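Local coordinates for protein kallikrein-10 (Homo sapiens, PDB 5LPE) that is a zymogen-like serine peptidase of the kallikrein subfamily that zinc inhibits, and has a tumour-suppressor role in breast and prostate cancer, at residues A[156-159]-A[160-163]; A[222-225]-A[226-230]. All coordinates share one frame; numbering follows the deposited sequence.

Contacts 1 and 2 hold the two short helices of this double-barrel peptidase, 159-162 and 224-230. They follow one another along the chain and do not touch: their centres lie about 27 Å apart and their nearest atoms about 9 Å. Contact 1 sits at the surface, on the connection between two strands of the second barrel, whereas contact 2 carries the chain's end onto strands of the first. Between His44, Asp92 and Asp95 the structure holds a zinc ion, about 13 Å from the side chain of Tyr163 in contact 1 and about 11 Å from that of Tyr223 in contact 2. The Tyr223 side chain is also about 7 Å from that of Asp95, probably a member of the charge-relay system.

Contact 1 (A[156-159]-A[160-163]); sequences PKEC and EVFY
Glu158 and Phe162, four residues apart, meet carboxylate to ring edge. The carboxylate stands steeply against the ring, the two planes 77° apart, and its OE2 approaches Phe162 CE1 near the ring plane. The backbone oxygen of Glu158 lies in that plane beside the neighbouring ring carbon, Phe162 CD1, and thus two oxygens of one residue border the same CD1-CE1 edge, an arrangement consistent with a weak attraction to the ring hydrogens. With CG anti to the backbone N (chi1 -160°), the Glu158 chain then bends at chi2 to bring OE2 there. An alanine in place of Phe162 would lack this aromatic edge and is likely to leave the Glu158 carboxylate freer to turn, as well as opening a gap beside Pro214, against which the side chain also packs.

Cys159 is the buried residue of the second pair. Its SG comes up to the rim of the Tyr163 ring, 3.9 Å from CD2, and its direction from the ring centroid is 88° off the normal, a sulfur-aromatic contact at the edge. The same two residues are joined through the backbone, Tyr163 N giving a hydrogen bond to Cys159 O at 3.0 Å. Phe162 CB lies over one face of the Tyr163 ring, offset toward its rim, and Tyr163 OH is hydrogen-bonded to Pro214 O.

At the beginning of the turn Glu160 N donates to Lys157 O at 3.0 Å from above the carbonyl plane, while the Glu160 carboxylate reaches on to Gly165 N. The disulfide from Cys159 to Cys173 ties this turn to strand 171-176. Such a short helix, set between two strands of the second barrel and stapled by a disulfide, is the intermediate helix of the chymotrypsin fold.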
# COMPACT_ATOMS: atom_id res chain seq x y z
N PRO A 156 -8.63 -3.58 -16.24
CA PRO A 156 -8.27 -4.98 -15.96
C PRO A 156 -8.26 -5.83 -17.23
O PRO A 156 -8.80 -6.94 -17.26
CB PRO A 156 -9.37 -5.44 -15.00
CG PRO A 156 -10.53 -4.48 -15.23
CD PRO A 156 -9.89 -3.19 -15.57
N LYS A 157 -7.62 -5.29 -18.25
CA LYS A 157 -7.64 -5.77 -19.62
C LYS A 157 -6.24 -5.69 -20.19
O LYS A 157 -5.65 -6.70 -20.57
CB LYS A 157 -8.64 -4.94 -20.45
CG LYS A 157 -10.11 -5.15 -20.07
CD LYS A 157 -10.84 -3.83 -19.94
CE LYS A 157 -11.61 -3.51 -21.21
NZ LYS A 157 -10.98 -2.41 -21.98
N GLU A 158 -5.70 -4.47 -20.26
CA GLU A 158 -4.36 -4.25 -20.78
C GLU A 158 -3.27 -4.59 -19.77
O GLU A 158 -2.08 -4.47 -20.08
CB GLU A 158 -4.24 -2.81 -21.27
CG GLU A 158 -3.11 -2.55 -22.26
CD GLU A 158 -2.11 -1.58 -21.70
OE1 GLU A 158 -2.45 -0.90 -20.71
OE2 GLU A 158 -0.98 -1.51 -22.22
N CYS A 159 -3.66 -5.00 -18.56
CA CYS A 159 -2.72 -5.69 -17.68
C CYS A 159 -2.62 -7.17 -18.00
O CYS A 159 -1.61 -7.79 -17.67
CB CYS A 159 -3.13 -5.51 -16.23
SG CYS A 159 -1.73 -5.21 -15.17
N GLU A 160 -3.64 -7.73 -18.64
CA GLU A 160 -3.55 -9.09 -19.17
C GLU A 160 -2.60 -9.14 -20.36
O GLU A 160 -2.12 -10.22 -20.71
CB GLU A 160 -4.94 -9.58 -19.57
CG GLU A 160 -5.16 -11.09 -19.44
CD GLU A 160 -4.72 -11.87 -20.67
OE1 GLU A 160 -4.60 -13.11 -20.56
OE2 GLU A 160 -4.50 -11.27 -21.75
N VAL A 161 -2.30 -7.99 -20.96
CA VAL A 161 -1.31 -7.92 -22.02
C VAL A 161 0.09 -8.08 -21.45
O VAL A 161 0.91 -8.85 -21.97
CB VAL A 161 -1.46 -6.60 -22.79
CG1 VAL A 161 -0.17 -6.23 -23.52
CG2 VAL A 161 -2.62 -6.70 -23.77
N PHE A 162 0.39 -7.40 -20.35
CA PHE A 162 1.72 -7.52 -19.77
C PHE A 162 1.88 -8.80 -18.97
O PHE A 162 3.00 -9.31 -18.84
CB PHE A 162 2.01 -6.33 -18.88
CG PHE A 162 2.12 -5.05 -19.62
CD1 PHE A 162 0.99 -4.30 -19.90
CD2 PHE A 162 3.36 -4.61 -20.06
CE1 PHE A 162 1.09 -3.12 -20.59
CE2 PHE A 162 3.47 -3.43 -20.76
CZ PHE A 162 2.33 -2.67 -21.03
N TYR A 163 0.78 -9.34 -18.44
CA TYR A 163 0.79 -10.53 -17.60
C TYR A 163 -0.29 -11.48 -18.08
O TYR A 163 -1.32 -11.66 -17.42
CB TYR A 163 0.58 -10.16 -16.13
CG TYR A 163 1.54 -9.11 -15.62
CD1 TYR A 163 2.87 -9.41 -15.40
CD2 TYR A 163 1.11 -7.82 -15.38
CE1 TYR A 163 3.75 -8.46 -14.95
CE2 TYR A 163 1.99 -6.85 -14.92
CZ TYR A 163 3.31 -7.19 -14.71
OH TYR A 163 4.22 -6.25 -14.25

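Contact 2 (A[222-225]-A[226-230]); sequences KYMS and WINKV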
# COMPACT_ATOMS: atom_id res chain seq x y z
N LYS A 222 -13.05 -3.44 -2.96
CA LYS A 222 -13.67 -4.75 -2.94
C LYS A 222 -13.53 -5.47 -1.60
O LYS A 222 -14.13 -6.53 -1.43
CB LYS A 222 -13.07 -5.65 -4.03
CG LYS A 222 -12.91 -5.00 -5.40
CD LYS A 222 -14.23 -4.49 -5.92
CE LYS A 222 -14.28 -4.53 -7.42
NZ LYS A 222 -15.61 -4.05 -7.86
N TYR A 223 -12.69 -4.96 -0.71
CA TYR A 223 -12.40 -5.60 0.57
C TYR A 223 -13.03 -4.91 1.78
O TYR A 223 -12.74 -5.28 2.92
CB TYR A 223 -10.88 -5.76 0.72
CG TYR A 223 -10.36 -6.79 -0.28
CD1 TYR A 223 -10.04 -6.43 -1.58
CD2 TYR A 223 -10.27 -8.14 0.06
CE1 TYR A 223 -9.60 -7.36 -2.49
CE2 TYR A 223 -9.82 -9.09 -0.86
CZ TYR A 223 -9.49 -8.69 -2.13
OH TYR A 223 -9.05 -9.59 -3.08
N MET A 224 -13.86 -3.89 1.56
CA MET A 224 -14.33 -3.06 2.68
C MET A 224 -15.10 -3.87 3.73
O MET A 224 -15.00 -3.58 4.93
CB MET A 224 -15.18 -1.91 2.17
CG MET A 224 -14.36 -0.89 1.41
SD MET A 224 -12.90 -0.56 2.38
CE MET A 224 -13.63 0.35 3.75
N SER A 225 -15.87 -4.87 3.30
CA SER A 225 -16.60 -5.70 4.26
C SER A 225 -15.65 -6.30 5.28
O SER A 225 -15.87 -6.20 6.49
CB SER A 225 -17.37 -6.80 3.54
OG SER A 225 -18.45 -6.26 2.80
N TRP A 226 -14.58 -6.94 4.81
CA TRP A 226 -13.61 -7.57 5.70
C TRP A 226 -12.84 -6.53 6.50
O TRP A 226 -12.69 -6.68 7.72
CB TRP A 226 -12.66 -8.46 4.89
CG TRP A 226 -11.54 -9.04 5.68
CD1 TRP A 226 -11.61 -10.06 6.58
CD2 TRP A 226 -10.16 -8.65 5.63
NE1 TRP A 226 -10.36 -10.32 7.10
CE2 TRP A 226 -9.45 -9.47 6.53
CE3 TRP A 226 -9.46 -7.68 4.91
CZ2 TRP A 226 -8.08 -9.35 6.74
CZ3 TRP A 226 -8.09 -7.57 5.12
CH2 TRP A 226 -7.42 -8.39 6.03
N ILE A 227 -12.36 -5.46 5.86
CA ILE A 227 -11.49 -4.50 6.54
C ILE A 227 -12.21 -3.84 7.71
O ILE A 227 -11.65 -3.67 8.79
CB ILE A 227 -10.96 -3.44 5.55
CG1 ILE A 227 -10.03 -4.08 4.54
CG2 ILE A 227 -10.20 -2.34 6.30
CD1 ILE A 227 -9.35 -3.08 3.66
N ASN A 228 -13.46 -3.46 7.50
CA ASN A 228 -14.21 -2.85 8.59
C ASN A 228 -14.51 -3.85 9.69
O ASN A 228 -14.66 -3.46 10.86
CB ASN A 228 -15.50 -2.24 8.04
CG ASN A 228 -15.26 -0.87 7.44
OD1 ASN A 228 -14.49 -0.08 7.98
ND2 ASN A 228 -15.91 -0.60 6.30
N LYS A 229 -14.56 -5.14 9.35
CA LYS A 229 -14.93 -6.14 10.33
C LYS A 229 -13.78 -6.49 11.26
O LYS A 229 -13.99 -6.64 12.47
CB LYS A 229 -15.47 -7.39 9.63
CG LYS A 229 -15.95 -8.46 10.61
CD LYS A 229 -16.92 -9.42 9.95
CE LYS A 229 -16.20 -10.62 9.31
NZ LYS A 229 -17.11 -11.33 8.35
N VAL A 230 -12.55 -6.60 10.76
CA VAL A 230 -11.46 -6.93 11.68
C VAL A 230 -11.06 -5.70 12.48
O VAL A 230 -10.79 -5.79 13.69
CB VAL A 230 -10.25 -7.59 10.96
CG1 VAL A 230 -10.51 -7.85 9.49
CG2 VAL A 230 -8.99 -6.81 11.14
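Tyr223 O receives the amide of Ile227 in a 3.0 Å hydrogen bond from Ile227 N, nearly straight at 167° and lying almost on the line of the carbonyl. Tyr223 is the N-cap residue of the C-terminal helix of the chymotrypsin fold, and this bond closes its first turn. The next, from Asn228 N to Met224 O, is also 3.0 Å, but the donor is tilted 27° from the carbonyl plane. Lys229 N to Ser225 O follows as a weak bond of 3.3 Å.

The side chains fan out from these backbone bonds. Tyr223 leads away from the helix: its hydroxyl bonds to His94 ND1, and its ring meets His76 edge-to-face. Trp226 makes an edge-to-face contact with the same His76 and rests on Leu98, while Ile227 packs on Leu40; the helix thereby lies against strands 97-101 and 38-41 of the first barrel. Ile227 CG1 sits anti to its carbonyl carbon (chi1 -67°), which folds it back beside the preceding turn, 4.3 Å from Tyr223 CB.

On another side of the helix the Met224 chain, bent at chi2 and chi3, crosses the Asn228 side chain at a slant. Its terminal methyl does the touching there, with Met224 CE 3.6 Å from Asn228 ND2.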